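Local structure of L-arabinose ABC transporter, periplasmic L-arabinose-binding protein (Burkholderia thailandensis, 4KZK) at residues Asn165-Asp177 against Gly197-Ala211. The protein binds beta-D-galactose and probably L-arabinose in the periplasm, presumably delivering sugar to an ABC transporter. Numbering follows the deposited sequence. Where two conformers were deposited one is given.
Sequences NPAEVGVLRLAYD and GFAAANVVDAPEMTA
Arg-173 and Asp-205 are paired across two parallel strands, 170-175 and 203-207, and their side chains run the same way off one face of the sheet. From CB, which lies 3.9 Å from Val-204 O, the arginine chain runs out extended as far as CD, with CG anti to the backbone N (chi1 -174°), and CD passes 3.7 Å from Asp-205 OD1; the bend at chi3 (82°) then turns NE and NH1 alongside Asp-205. NE donates to that OD1 at 2.8 Å, and NH1 reaches Asp-205 OD2, a side-on grip in which the oxygens are met from above the carboxylate plane. NH1 also bonds Asp-177 OD2, while NH2 takes the syn lone pair of Asp-177 OD1 at 2.9 Å and also makes a hydrogen bond with Thr-186 OG1. Arginine suits the place because its planar group offers N-H donors along both its NE/NH1 side and its NH1/NH2 end, and the two carboxylates together fix its rotation. The small CB of Ala-175 fits over one face of it.

Beneath this network a ladder of backbone bonds runs from Val-171 N to Glu-208 N. Before the strands, Pro-166 CB lies over the Phe-198 ring, 3.8 Å from its centroid, a CH-pi contact made by a compact, rigid ring and offset toward the rim of the Phe-198 face. One water joins Pro-166 O and Val-169 O to Ala-199 N and Asn-202 ND2. Beyond the strands, Ala-211 CB sits 3.7 Å from the Tyr-176 ring centroid, and the Ala-211 side chain is itself about 6 Å from the bound galactose.

The strands and helix 180-195 form a beta-alpha-beta unit at the sheet's edge: this helix covers the Val-171 and Arg-173 face, helix 213-226 packs on Leu-172 opposite, and strand 233-236 continues the sheet beyond 170-175.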
# COMPACT_ATOMS: atom_id res chain seq x y z
N ASN A 165 -5.19 12.39 26.31
CA ASN A 165 -5.98 13.54 25.92
C ASN A 165 -5.72 13.82 24.44
O ASN A 165 -4.63 14.25 24.09
CB ASN A 165 -5.58 14.73 26.79
CG ASN A 165 -6.30 16.01 26.39
OD1 ASN A 165 -7.01 16.05 25.39
ND2 ASN A 165 -6.09 17.05 27.17
N PRO A 166 -6.71 13.55 23.57
CA PRO A 166 -6.43 13.63 22.13
C PRO A 166 -6.09 15.02 21.64
O PRO A 166 -5.38 15.16 20.64
CB PRO A 166 -7.72 13.12 21.47
CG PRO A 166 -8.77 13.25 22.50
CD PRO A 166 -8.10 13.16 23.83
N ALA A 167 -6.57 16.04 22.34
CA ALA A 167 -6.27 17.42 21.97
C ALA A 167 -4.81 17.81 22.16
O ALA A 167 -4.40 18.86 21.68
CB ALA A 167 -7.16 18.36 22.77
N GLU A 168 -4.03 16.99 22.86
CA GLU A 168 -2.62 17.29 23.13
C GLU A 168 -1.65 16.38 22.39
O GLU A 168 -0.45 16.50 22.57
CB GLU A 168 -2.36 17.23 24.63
CG GLU A 168 -2.97 18.41 25.38
CD GLU A 168 -2.60 18.42 26.85
OE1 GLU A 168 -2.21 17.35 27.38
OE2 GLU A 168 -2.71 19.50 27.48
N VAL A 169 -2.17 15.50 21.54
CA VAL A 169 -1.34 14.48 20.88
C VAL A 169 -0.79 14.97 19.54
O VAL A 169 -1.51 15.56 18.74
CB VAL A 169 -2.12 13.16 20.72
CG1 VAL A 169 -1.30 12.12 19.96
CG2 VAL A 169 -2.50 12.60 22.09
N GLY A 170 0.50 14.76 19.33
CA GLY A 170 1.11 15.03 18.03
C GLY A 170 0.62 14.02 17.01
O GLY A 170 0.58 12.84 17.30
N VAL A 171 0.25 14.50 15.82
CA VAL A 171 -0.26 13.67 14.73
C VAL A 171 0.75 13.72 13.58
O VAL A 171 0.85 14.72 12.87
CB VAL A 171 -1.66 14.14 14.29
CG1 VAL A 171 -2.20 13.30 13.14
CG2 VAL A 171 -2.59 14.08 15.48
N LEU A 172 1.52 12.64 13.44
CA LEU A 172 2.55 12.57 12.40
C LEU A 172 1.96 11.96 11.12
O LEU A 172 1.72 10.76 11.04
CB LEU A 172 3.74 11.74 12.88
CG LEU A 172 4.94 11.77 11.92
CD1 LEU A 172 5.47 13.20 11.81
CD2 LEU A 172 6.02 10.81 12.37
N ARG A 173 1.78 12.80 10.10
CA ARG A 173 1.26 12.35 8.82
C ARG A 173 2.40 12.17 7.82
O ARG A 173 2.92 13.15 7.26
CB ARG A 173 0.25 13.36 8.28
CG ARG A 173 -0.46 12.92 7.01
CD ARG A 173 -1.37 13.99 6.46
NE ARG A 173 -0.67 14.97 5.65
CZ ARG A 173 -0.41 14.89 4.34
NH1 ARG A 173 0.20 15.89 3.73
NH2 ARG A 173 -0.77 13.82 3.63
N LEU A 174 2.79 10.93 7.60
CA LEU A 174 3.82 10.62 6.60
C LEU A 174 3.19 10.76 5.24
O LEU A 174 2.27 10.00 4.91
CB LEU A 174 4.34 9.20 6.76
CG LEU A 174 5.12 8.90 8.02
CD1 LEU A 174 5.23 7.37 8.18
CD2 LEU A 174 6.48 9.55 8.00
N ALA A 175 3.68 11.71 4.44
CA ALA A 175 2.97 12.10 3.23
C ALA A 175 3.72 11.78 1.95
O ALA A 175 4.93 12.03 1.83
CB ALA A 175 2.69 13.59 3.28
N TYR A 176 2.99 11.25 0.99
CA TYR A 176 3.51 11.07 -0.36
C TYR A 176 2.35 11.46 -1.27
O TYR A 176 1.78 10.63 -2.01
CB TYR A 176 3.99 9.65 -0.59
CG TYR A 176 4.81 9.48 -1.83
CD1 TYR A 176 6.11 9.94 -1.90
CD2 TYR A 176 4.32 8.77 -2.92
CE1 TYR A 176 6.89 9.75 -3.02
CE2 TYR A 176 5.10 8.58 -4.06
CZ TYR A 176 6.39 9.07 -4.10
OH TYR A 176 7.18 8.90 -5.22
N ASP A 177 2.00 12.74 -1.18
CA ASP A 177 0.76 13.25 -1.74
C ASP A 177 0.71 13.27 -3.26
O ASP A 177 -0.37 13.45 -3.84
CB ASP A 177 0.45 14.65 -1.20
CG ASP A 177 -0.04 14.64 0.24
OD1 ASP A 177 -0.28 13.57 0.82
OD2 ASP A 177 -0.21 15.73 0.82
N GLY A 197 -11.39 14.11 18.01
CA GLY A 197 -10.93 15.13 18.95
C GLY A 197 -9.46 15.48 18.90
O GLY A 197 -9.00 16.30 19.70
N PHE A 198 -8.72 14.89 17.96
CA PHE A 198 -7.35 15.31 17.73
C PHE A 198 -7.39 16.66 17.05
O PHE A 198 -8.30 16.93 16.26
CB PHE A 198 -6.59 14.27 16.89
CG PHE A 198 -6.28 13.00 17.64
CD1 PHE A 198 -7.29 12.07 17.91
CD2 PHE A 198 -5.00 12.73 18.08
CE1 PHE A 198 -7.02 10.91 18.62
CE2 PHE A 198 -4.72 11.56 18.77
CZ PHE A 198 -5.73 10.67 19.06
N ALA A 199 -6.40 17.50 17.35
CA ALA A 199 -6.41 18.90 16.94
C ALA A 199 -5.75 19.11 15.58
O ALA A 199 -4.65 18.60 15.32
CB ALA A 199 -5.71 19.74 18.00
N ALA A 200 -6.43 19.86 14.72
CA ALA A 200 -5.90 20.18 13.41
C ALA A 200 -4.53 20.86 13.53
O ALA A 200 -3.63 20.59 12.73
CB ALA A 200 -6.87 21.08 12.64
N ALA A 201 -4.38 21.70 14.55
CA ALA A 201 -3.12 22.40 14.79
C ALA A 201 -1.95 21.49 15.14
O ALA A 201 -0.79 21.90 15.01
CB ALA A 201 -3.31 23.44 15.89
N ASN A 202 -2.25 20.26 15.57
CA ASN A 202 -1.25 19.27 15.95
C ASN A 202 -0.95 18.25 14.85
O ASN A 202 -0.21 17.30 15.09
CB ASN A 202 -1.70 18.56 17.23
CG ASN A 202 -1.68 19.47 18.44
OD1 ASN A 202 -1.06 20.53 18.42
ND2 ASN A 202 -2.36 19.06 19.50
N VAL A 203 -1.48 18.46 13.65
CA VAL A 203 -1.17 17.60 12.51
C VAL A 203 0.14 18.10 11.89
O VAL A 203 0.24 19.26 11.46
CB VAL A 203 -2.31 17.62 11.48
CG1 VAL A 203 -1.90 16.90 10.21
CG2 VAL A 203 -3.58 17.03 12.08
N VAL A 204 1.15 17.24 11.93
CA VAL A 204 2.48 17.56 11.44
C VAL A 204 2.72 16.80 10.14
O VAL A 204 2.88 15.58 10.14
CB VAL A 204 3.54 17.19 12.50
CG1 VAL A 204 4.94 17.41 11.95
CG2 VAL A 204 3.31 18.01 13.77
N ASP A 205 2.76 17.52 9.04
CA ASP A 205 3.05 16.90 7.76
C ASP A 205 4.53 16.54 7.68
O ASP A 205 5.41 17.34 8.01
CB ASP A 205 2.70 17.86 6.62
CG ASP A 205 1.24 17.80 6.20
OD1 ASP A 205 0.39 17.25 6.93
OD2 ASP A 205 0.94 18.30 5.08
N ALA A 206 4.80 15.30 7.25
CA ALA A 206 6.15 14.77 7.10
C ALA A 206 6.28 14.23 5.68
O ALA A 206 6.19 13.02 5.44
CB ALA A 206 6.40 13.68 8.14
N PRO A 207 6.52 15.12 4.70
CA PRO A 207 6.60 14.73 3.31
C PRO A 207 7.84 13.88 3.02
O PRO A 207 8.94 14.22 3.40
CB PRO A 207 6.66 16.08 2.56
CG PRO A 207 7.32 16.98 3.53
CD PRO A 207 6.78 16.56 4.87
N GLU A 208 7.63 12.78 2.33
CA GLU A 208 8.66 11.79 2.03
C GLU A 208 9.28 11.96 0.65
O GLU A 208 8.56 12.24 -0.31
CB GLU A 208 8.04 10.39 2.07
CG GLU A 208 7.45 10.01 3.43
CD GLU A 208 6.52 8.83 3.38
OE1 GLU A 208 5.81 8.66 2.36
OE2 GLU A 208 6.49 8.06 4.36
N MET A 209 10.59 11.77 0.54
CA MET A 209 11.25 11.83 -0.76
C MET A 209 10.87 10.59 -1.58
O MET A 209 10.70 10.68 -2.79
CB MET A 209 12.76 11.90 -0.60
CG MET A 209 13.50 12.01 -1.92
SD MET A 209 15.26 12.31 -1.74
CE MET A 209 15.29 14.02 -1.21
N THR A 210 10.78 9.45 -0.89
CA THR A 210 10.41 8.17 -1.48
C THR A 210 9.40 7.52 -0.54
O THR A 210 9.51 7.68 0.68
CB THR A 210 11.64 7.24 -1.63
OG1 THR A 210 12.38 7.20 -0.40
CG2 THR A 210 12.58 7.74 -2.73
N ALA A 211 8.44 6.79 -1.10
CA ALA A 211 7.38 6.16 -0.34
C ALA A 211 7.84 4.78 0.11
O ALA A 211 7.38 3.75 -0.41
CB ALA A 211 6.13 6.05 -1.20
O HOH W 1 -4.04 16.70 18.83
O HOH W 2 6.39 13.84 -0.75
O HOH W 3 9.64 9.38 -5.07